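Local coordinates for amidohydrolase 3 domain-containing protein (Pyrococcus furiosus, PDB 3ICJ) that is an uncharacterized zinc-binding member of the amidohydrolase family that probably hydrolyses carbon-nitrogen bonds other than peptide bonds, at residues L165-C169 with F170-V174. Sequence-based numbering, arbitrary orientation.
Sequences LYRRC and FHVAV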
# COMPACT_ATOMS: atom_id res chain seq x y z
N LEU A 165 17.53 7.61 13.90
CA LEU A 165 17.62 6.15 13.86
C LEU A 165 16.56 5.44 14.71
O LEU A 165 16.58 5.54 15.93
CB LEU A 165 19.00 5.69 14.33
CG LEU A 165 20.24 6.32 13.69
CD1 LEU A 165 21.49 5.92 14.46
CD2 LEU A 165 20.38 5.93 12.23
N TYR A 166 15.64 4.74 14.05
CA TYR A 166 14.62 3.97 14.75
C TYR A 166 15.23 2.82 15.54
O TYR A 166 16.25 2.25 15.13
CB TYR A 166 13.58 3.44 13.76
CG TYR A 166 12.66 4.50 13.20
CD1 TYR A 166 11.52 4.89 13.89
CD2 TYR A 166 12.93 5.10 11.97
CE1 TYR A 166 10.68 5.86 13.38
CE2 TYR A 166 12.09 6.07 11.46
CZ TYR A 166 10.97 6.45 12.17
OH TYR A 166 10.13 7.41 11.65
N ARG A 167 14.62 2.49 16.67
CA ARG A 167 14.81 1.18 17.28
C ARG A 167 14.07 0.09 16.51
O ARG A 167 13.23 0.39 15.66
CB ARG A 167 14.34 1.20 18.74
CG ARG A 167 14.90 0.08 19.59
CD ARG A 167 14.31 0.10 20.99
NE ARG A 167 14.77 -1.03 21.79
CZ ARG A 167 14.26 -2.26 21.70
NH1 ARG A 167 13.28 -2.52 20.85
NH2 ARG A 167 14.74 -3.23 22.47
N ARG A 168 14.38 -1.16 16.82
CA ARG A 168 13.73 -2.29 16.17
C ARG A 168 12.22 -2.11 16.13
O ARG A 168 11.60 -2.23 15.07
CB ARG A 168 14.08 -3.59 16.90
CG ARG A 168 15.15 -4.42 16.21
CD ARG A 168 15.48 -5.67 17.01
NE ARG A 168 14.32 -6.54 17.16
CZ ARG A 168 13.62 -6.66 18.29
NH1 ARG A 168 13.97 -5.97 19.36
NH2 ARG A 168 12.58 -7.48 18.34
N CYS A 169 11.63 -1.80 17.28
CA CYS A 169 10.18 -1.80 17.43
C CYS A 169 9.54 -0.71 16.57
O CYS A 169 8.35 -0.76 16.27
CB CYS A 169 9.79 -1.62 18.89
SG CYS A 169 10.70 -0.32 19.76
N PHE A 170 10.34 0.28 16.19
CA PHE A 170 9.81 1.56 15.65
C PHE A 170 8.98 2.37 16.67
O PHE A 170 8.31 3.33 16.29
CB PHE A 170 9.01 1.38 14.33
CG PHE A 170 9.84 0.89 13.17
CD1 PHE A 170 10.50 1.79 12.32
CD2 PHE A 170 9.95 -0.48 12.90
CE1 PHE A 170 11.26 1.33 11.24
CE2 PHE A 170 10.72 -0.95 11.82
CZ PHE A 170 11.37 -0.04 10.99
N HIS A 171 9.04 1.99 17.94
CA HIS A 171 8.34 2.73 19.00
C HIS A 171 9.26 3.75 19.67
O HIS A 171 8.79 4.58 20.45
CB HIS A 171 7.72 1.78 20.05
CG HIS A 171 6.77 0.78 19.47
ND1 HIS A 171 5.75 1.13 18.61
CD2 HIS A 171 6.69 -0.57 19.62
CE1 HIS A 171 5.08 0.04 18.26
NE2 HIS A 171 5.63 -1.00 18.86
N VAL A 172 10.56 3.70 19.35
CA VAL A 172 11.60 4.58 19.93
C VAL A 172 12.59 4.99 18.82
O VAL A 172 12.82 4.22 17.88
CB VAL A 172 12.41 3.86 21.08
CG1 VAL A 172 13.48 4.77 21.69
CG2 VAL A 172 11.49 3.30 22.20
N ALA A 173 13.17 6.19 18.91
CA ALA A 173 14.24 6.59 17.99
C ALA A 173 15.33 7.37 18.72
O ALA A 173 15.07 7.99 19.73
CB ALA A 173 13.68 7.41 16.84
N VAL A 174 16.56 7.29 18.21
CA VAL A 174 17.66 8.13 18.70
C VAL A 174 18.10 9.08 17.58
O VAL A 174 18.07 8.72 16.40
CB VAL A 174 18.85 7.28 19.29
CG1 VAL A 174 19.59 6.48 18.20
CG2 VAL A 174 19.83 8.16 20.10
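Phe170 lays its CD1 over one face of the Tyr166 ring, 3.6 Å from Tyr166 CG. The planes meet at 48°, an oblique pair, neither stacked nor edge-to-face. Tyr166 shares its face of a beta hairpin with Ala173, whose CB also lies near the tyrosine ring; Phe170 comes from the turn and, with CG anti to its carbonyl carbon and beside its backbone N (chi1 -64°), turns its ring to Tyr166. With an alanine here, Tyr166 would lose the contact over that face, and its ring would probably be freer to shift.

Below the rings, a type I turn from Arg167 to Phe170 is closed by Phe170 N to Arg167 O at 2.9 Å. Cys169 swings SG back to accept the His171 N-H at 3.4 Å, while Cys169 O sits over the centre of the imidazole. Arg167 N to Val172 O, 2.8 Å and nearly straight at 175°, then starts the ladder that Leu165 and Val174 continue with two bonds.

Strands 163-167 and 172-175 lie mid-sheet between 137-142 and 197-199; Phe140 touches the side chains of both Tyr166 and Phe170, Leu203 of helix 200-214 packs on Tyr166 and Ala173, and helix 122-130 meets Leu165.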